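Local structure of TerD domain-containing protein (2QNG) at residues K28-A36 against F165-F175. The protein is of unknown function but binds calcium ions and belongs to the TerD family, whose beta-sandwich fold it shares. Numbering follows the deposited sequence. Where two conformers were deposited one is given.
Sequences KGIRKVELA and FVRDDSGEWTF
Phe-165 brings CE1 and CZ of its ring against the methyls of Val-33, CE1 lying 3.6 Å from Val-33 CG2, and so joins the two antiparallel sheets of the TerD beta sandwich: strand 33-40 belongs to one, the hairpin of strands 159-167 and 173-182 to the other. The Phe-165 side chain also touches Leu-104. A type I turn from Asp-168 to Gly-171 closes the hairpin, and beyond it Trp-173 O receives the N-terminal segment. Ile-30 N gives Trp-173 O a nearly straight bond (3.0 Å, 169° at the hydrogen), whereas Gly-29 N adds a weak, bent one. Water 1 bridges Trp-173 N and Ile-30 O, while Trp-173 CB packs 4.0 Å from Ile-30 CB. Thr-174 takes the backbone N-H of Lys-28 on OG1 (N to OG1 2.9 Å); its chi1 of -64° sets the hydroxyl beside its own backbone N and leaves CG2 against Lys-28 CG. A valine here would remove that acceptor and is likely to leave Lys-28 N relying on its weak bond to Trp-173 O, the first ordered residue freer to shift. Finally, Phe-175, whose side chain also touches Met-139 and Leu-146 of the facing sheet, lies alongside Lys-28, and its CB stands 4.3 Å from Ile-30 CG1.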
ATOM      1  N   LYS A  28      13.387   1.614 -13.846  1.00 27.18           N
ATOM      2  CA  LYS A  28      13.941   0.676 -12.822  1.00 25.86           C
ATOM      3  C   LYS A  28      14.083  -0.735 -13.370  1.00 25.74           C
ATOM      4  O   LYS A  28      14.998  -1.457 -12.973  1.00 27.29           O
ATOM      5  CB  LYS A  28      13.043   0.612 -11.584  1.00 26.22           C
ATOM      6  CG  LYS A  28      13.111   1.796 -10.631  1.00 22.34           C
ATOM      7  CD  LYS A  28      14.448   1.953  -9.959  1.00 26.32           C
ATOM      8  CE  LYS A  28      14.529   1.179  -8.652  1.00 26.79           C
ATOM      9  NZ  LYS A  28      15.942   0.783  -8.363  1.00 28.89           N
ATOM     10  N   GLY A  29      13.173  -1.125 -14.259  1.00 24.53           N
ATOM     11  CA  GLY A  29      13.100  -2.500 -14.767  1.00 22.54           C
ATOM     12  C   GLY A  29      12.440  -3.475 -13.795  1.00 20.71           C
ATOM     13  O   GLY A  29      12.680  -4.689 -13.840  1.00 21.99           O
ATOM     14  N   ILE A  30      11.570  -2.947 -12.946  1.00 18.46           N
ATOM     15  CA  ILE A  30      10.918  -3.724 -11.886  0.50 17.00           C
ATOM     16  C   ILE A  30       9.900  -4.695 -12.506  1.00 16.44           C
ATOM     17  O   ILE A  30       9.062  -4.272 -13.303  1.00 17.04           O
ATOM     18  CB  ILE A  30      10.205  -2.775 -10.871  0.50 16.97           C
ATOM     19  CG1 ILE A  30      11.185  -1.764 -10.237  0.50 17.18           C
ATOM     20  CG2 ILE A  30       9.478  -3.571  -9.796  0.50 16.58           C
ATOM     21  CD1 ILE A  30      12.400  -2.392  -9.522  0.50 18.32           C
ATOM     22  N   ARG A  31       9.939  -5.976 -12.117  1.00 14.29           N
ATOM     23  CA  ARG A  31       9.012  -6.977 -12.673  1.00 14.43           C
ATOM     24  C   ARG A  31       7.949  -7.481 -11.676  1.00 13.51           C
ATOM     25  O   ARG A  31       6.824  -7.795 -12.058  1.00 13.23           O
ATOM     26  CB  ARG A  31       9.771  -8.204 -13.217  1.00 14.52           C
ATOM     27  CG  ARG A  31      10.903  -7.946 -14.207  1.00 18.37           C
ATOM     28  CD  ARG A  31      10.398  -7.839 -15.591  1.00 17.44           C
ATOM     29  NE  ARG A  31      11.473  -7.551 -16.545  1.00 16.27           N
ATOM     30  CZ  ARG A  31      12.209  -8.468 -17.172  1.00 15.23           C
ATOM     31  NH1 ARG A  31      12.009  -9.768 -16.973  1.00 16.58           N
ATOM     32  NH2 ARG A  31      13.142  -8.070 -18.017  1.00 16.02           N
ATOM     33  N   LYS A  32       8.323  -7.607 -10.411  1.00 13.12           N
ATOM     34  CA  LYS A  32       7.439  -8.161  -9.388  1.00 13.27           C
ATOM     35  C   LYS A  32       7.862  -7.555  -8.071  1.00 13.00           C
ATOM     36  O   LYS A  32       9.059  -7.522  -7.754  1.00 15.38           O
ATOM     37  CB  LYS A  32       7.604  -9.670  -9.312  1.00 14.83           C
ATOM     38  CG  LYS A  32       6.656 -10.359  -8.358  1.00 15.57           C
ATOM     39  CD  LYS A  32       6.771 -11.857  -8.485  1.00 19.63           C
ATOM     40  CE  LYS A  32       6.006 -12.550  -7.387  1.00 22.28           C
ATOM     41  NZ  LYS A  32       6.172 -14.026  -7.445  1.00 26.41           N
ATOM     42  N   VAL A  33       6.878  -7.109  -7.295  1.00 10.13           N
ATOM     43  CA  VAL A  33       7.120  -6.398  -6.032  1.00 10.57           C
ATOM     44  C   VAL A  33       6.338  -7.100  -4.930  1.00  9.62           C
ATOM     45  O   VAL A  33       5.209  -7.554  -5.142  1.00  9.83           O
ATOM     46  CB  VAL A  33       6.647  -4.905  -6.131  1.00 12.50           C
ATOM     47  CG1 VAL A  33       6.682  -4.140  -4.806  1.00 14.50           C
ATOM     48  CG2 VAL A  33       7.479  -4.186  -7.163  1.00 15.76           C
ATOM     49  N   GLU A  34       6.944  -7.156  -3.756  1.00  9.43           N
ATOM     50  CA  GLU A  34       6.232  -7.570  -2.557  1.00 10.78           C
ATOM     51  C   GLU A  34       6.249  -6.391  -1.607  1.00  9.46           C
ATOM     52  O   GLU A  34       7.309  -5.838  -1.353  1.00 10.86           O
ATOM     53  CB  GLU A  34       6.936  -8.768  -1.928  1.00 11.70           C
ATOM     54  CG  GLU A  34       6.335  -9.378  -0.642  1.00 16.51           C
ATOM     55  CD  GLU A  34       7.425 -10.091   0.201  1.00 17.51           C
ATOM     56  OE1 GLU A  34       8.044 -11.020  -0.391  1.00 23.86           O
ATOM     57  OE2 GLU A  34       7.686  -9.680   1.388  1.00 22.79           O
ATOM     58  N   LEU A  35       5.081  -5.991  -1.109  1.00  8.46           N
ATOM     59  CA  LEU A  35       5.016  -4.970  -0.069  1.00  8.85           C
ATOM     60  C   LEU A  35       4.568  -5.669   1.221  1.00  8.23           C
ATOM     61  O   LEU A  35       3.518  -6.291   1.241  1.00  8.26           O
ATOM     62  CB  LEU A  35       4.007  -3.886  -0.475  1.00 10.30           C
ATOM     63  CG  LEU A  35       3.644  -2.850   0.592  1.00 12.03           C
ATOM     64  CD1 LEU A  35       4.803  -2.130   1.293  1.00 12.89           C
ATOM     65  CD2 LEU A  35       2.713  -1.820  -0.030  1.00 13.25           C
ATOM     66  N   ALA A  36       5.364  -5.559   2.284  1.00  7.31           N
ATOM     67  CA  ALA A  36       5.013  -6.188   3.555  1.00  7.70           C
ATOM     68  C   ALA A  36       4.891  -5.126   4.636  1.00  7.75           C
ATOM     69  O   ALA A  36       5.660  -4.161   4.624  1.00  8.23           O
ATOM     70  CB  ALA A  36       6.095  -7.196   3.929  1.00  8.93           C
ATOM     71  N   PHE A 165       4.813   3.195  -8.915  1.00 11.27           N
ATOM     72  CA  PHE A 165       5.517   2.542 -10.035  1.00 11.91           C
ATOM     73  C   PHE A 165       4.930   3.107 -11.298  1.00 11.86           C
ATOM     74  O   PHE A 165       3.713   3.190 -11.423  1.00 12.45           O
ATOM     75  CB  PHE A 165       5.305   1.033  -9.987  1.00 11.80           C
ATOM     76  CG  PHE A 165       5.793   0.418  -8.704  1.00 12.92           C
ATOM     77  CD1 PHE A 165       7.119  -0.010  -8.581  1.00 12.02           C
ATOM     78  CD2 PHE A 165       4.940   0.308  -7.600  1.00 13.41           C
ATOM     79  CE1 PHE A 165       7.593  -0.561  -7.387  1.00 15.60           C
ATOM     80  CE2 PHE A 165       5.420  -0.244  -6.403  1.00 14.77           C
ATOM     81  CZ  PHE A 165       6.739  -0.650  -6.302  1.00 15.20           C
ATOM     82  N   VAL A 166       5.802   3.524 -12.225  1.00 12.76           N
ATOM     83  CA  VAL A 166       5.376   4.133 -13.488  1.00 14.13           C
ATOM     84  C   VAL A 166       6.065   3.400 -14.637  1.00 14.97           C
ATOM     85  O   VAL A 166       7.265   3.113 -14.539  1.00 15.14           O
ATOM     86  CB  VAL A 166       5.731   5.640 -13.531  1.00 14.51           C
ATOM     87  CG1 VAL A 166       5.274   6.279 -14.839  1.00 18.67           C
ATOM     88  CG2 VAL A 166       5.078   6.329 -12.356  1.00 16.02           C
ATOM     89  N   ARG A 167       5.295   3.076 -15.682  1.00 15.64           N
ATOM     90  CA  ARG A 167       5.826   2.347 -16.833  0.50 17.65           C
ATOM     91  C   ARG A 167       5.955   3.299 -18.006  1.00 18.24           C
ATOM     92  O   ARG A 167       4.995   4.006 -18.346  1.00 18.99           O
ATOM     93  CB  ARG A 167       4.904   1.163 -17.150  0.50 17.90           C
ATOM     94  CG  ARG A 167       4.955   0.600 -18.541  0.50 18.88           C
ATOM     95  CD  ARG A 167       3.732  -0.258 -18.715  0.50 20.17           C
ATOM     96  NE  ARG A 167       3.995  -1.665 -18.442  0.50 15.66           N
ATOM     97  CZ  ARG A 167       3.054  -2.570 -18.185  0.50 18.90           C
ATOM     98  NH1 ARG A 167       1.773  -2.217 -18.144  0.50 15.66           N
ATOM     99  NH2 ARG A 167       3.397  -3.832 -17.963  0.50 15.38           N
ATOM    100  N   ASP A 168       7.145   3.316 -18.603  1.00 19.74           N
ATOM    101  CA  ASP A 168       7.454   4.197 -19.736  1.00 21.99           C
ATOM    102  C   ASP A 168       7.178   3.491 -21.058  1.00 22.49           C
ATOM    103  O   ASP A 168       6.744   2.334 -21.079  1.00 22.88           O
ATOM    104  CB  ASP A 168       8.915   4.659 -19.657  1.00 22.78           C
ATOM    105  CG  ASP A 168       9.900   3.503 -19.512  1.00 25.16           C
ATOM    106  OD1 ASP A 168       9.740   2.483 -20.216  1.00 25.92           O
ATOM    107  OD2 ASP A 168      10.843   3.608 -18.686  1.00 28.39           O
ATOM    108  N   ASP A 169       7.457   4.190 -22.158  1.00 23.23           N
ATOM    109  CA  ASP A 169       7.215   3.648 -23.487  0.50 23.42           C
ATOM    110  C   ASP A 169       8.091   2.429 -23.790  1.00 23.31           C
ATOM    111  O   ASP A 169       7.755   1.630 -24.668  1.00 24.58           O
ATOM    112  CB  ASP A 169       7.392   4.740 -24.546  0.50 23.73           C
ATOM    113  CG  ASP A 169       6.326   5.836 -24.455  0.50 24.52           C
ATOM    114  OD1 ASP A 169       5.509   5.834 -23.504  0.50 25.04           O
ATOM    115  OD2 ASP A 169       6.310   6.713 -25.344  0.50 25.48           O
ATOM    116  N   SER A 170       9.199   2.280 -23.057  1.00 22.46           N
ATOM    117  CA  SER A 170      10.088   1.118 -23.209  1.00 22.32           C
ATOM    118  C   SER A 170       9.488  -0.141 -22.590  1.00 21.31           C
ATOM    119  O   SER A 170      10.006  -1.242 -22.800  1.00 21.10           O
ATOM    120  CB  SER A 170      11.446   1.380 -22.552  1.00 22.78           C
ATOM    121  OG  SER A 170      11.376   1.158 -21.147  1.00 25.40           O
ATOM    122  N   GLY A 171       8.435   0.034 -21.786  1.00 20.75           N
ATOM    123  CA  GLY A 171       7.786  -1.086 -21.099  1.00 20.18           C
ATOM    124  C   GLY A 171       8.351  -1.376 -19.724  1.00 19.24           C
ATOM    125  O   GLY A 171       7.904  -2.305 -19.040  1.00 20.91           O
ATOM    126  N   GLU A 172       9.318  -0.578 -19.287  1.00 18.06           N
ATOM    127  CA  GLU A 172       9.943  -0.883 -18.017  0.50 18.16           C
ATOM    128  C   GLU A 172       9.296  -0.099 -16.890  1.00 16.72           C
ATOM    129  O   GLU A 172       8.933   1.066 -17.040  1.00 16.57           O
ATOM    130  CB  GLU A 172      11.459  -0.708 -18.097  0.50 18.02           C
ATOM    131  CG  GLU A 172      12.076  -1.672 -19.127  0.50 19.40           C
ATOM    132  CD  GLU A 172      13.573  -1.475 -19.345  0.50 19.09           C
ATOM    133  OE1 GLU A 172      14.236  -0.919 -18.451  0.50 22.08           O
ATOM    134  OE2 GLU A 172      14.079  -1.899 -20.414  0.50 22.45           O
ATOM    135  N   TRP A 173       9.097  -0.797 -15.772  1.00 15.37           N
ATOM    136  CA  TRP A 173       8.545  -0.153 -14.580  1.00 14.47           C
ATOM    137  C   TRP A 173       9.666   0.500 -13.769  1.00 15.30           C
ATOM    138  O   TRP A 173      10.692  -0.148 -13.488  1.00 16.69           O
ATOM    139  CB  TRP A 173       7.821  -1.171 -13.691  1.00 14.05           C
ATOM    140  CG  TRP A 173       6.527  -1.656 -14.254  1.00 13.19           C
ATOM    141  CD1 TRP A 173       6.309  -2.818 -14.952  1.00 13.34           C
ATOM    142  CD2 TRP A 173       5.253  -1.005 -14.155  1.00 12.18           C
ATOM    143  NE1 TRP A 173       4.979  -2.924 -15.283  1.00 12.04           N
ATOM    144  CE2 TRP A 173       4.313  -1.821 -14.823  1.00 11.02           C
ATOM    145  CE3 TRP A 173       4.818   0.203 -13.589  1.00 11.57           C
ATOM    146  CZ2 TRP A 173       2.966  -1.477 -14.926  1.00 12.33           C
ATOM    147  CZ3 TRP A 173       3.481   0.541 -13.681  1.00 12.86           C
ATOM    148  CH2 TRP A 173       2.566  -0.289 -14.342  1.00 12.02           C
ATOM    149  N   THR A 174       9.451   1.765 -13.397  1.00 14.75           N
ATOM    150  CA  THR A 174      10.330   2.504 -12.488  1.00 15.42           C
ATOM    151  C   THR A 174       9.631   2.692 -11.142  1.00 14.33           C
ATOM    152  O   THR A 174       8.445   3.042 -11.101  1.00 15.22           O
ATOM    153  CB  THR A 174      10.700   3.917 -13.072  1.00 15.42           C
ATOM    154  OG1 THR A 174      11.456   3.740 -14.280  1.00 19.21           O
ATOM    155  CG2 THR A 174      11.534   4.792 -12.068  1.00 16.62           C
ATOM    156  N   PHE A 175      10.371   2.465 -10.060  1.00 13.89           N
ATOM    157  CA  PHE A 175       9.902   2.732  -8.705  1.00 13.48           C
ATOM    158  C   PHE A 175      10.295   4.146  -8.291  1.00 14.03           C
ATOM    159  O   PHE A 175      11.455   4.549  -8.437  1.00 14.55           O
ATOM    160  CB  PHE A 175      10.494   1.696  -7.738  1.00 14.45           C
ATOM    161  CG  PHE A 175      10.257   1.993  -6.291  1.00 13.68           C
ATOM    162  CD1 PHE A 175       8.979   2.210  -5.795  1.00 14.62           C
ATOM    163  CD2 PHE A 175      11.331   2.026  -5.402  1.00 16.84           C
ATOM    164  CE1 PHE A 175       8.775   2.467  -4.425  1.00 16.09           C
ATOM    165  CE2 PHE A 175      11.139   2.277  -4.033  1.00 18.92           C
ATOM    166  CZ  PHE A 175       9.856   2.491  -3.541  1.00 17.17           C
TER
HETATM  167  O   HOH W   1       9.573  -3.658 -15.882  1.00 19.62           O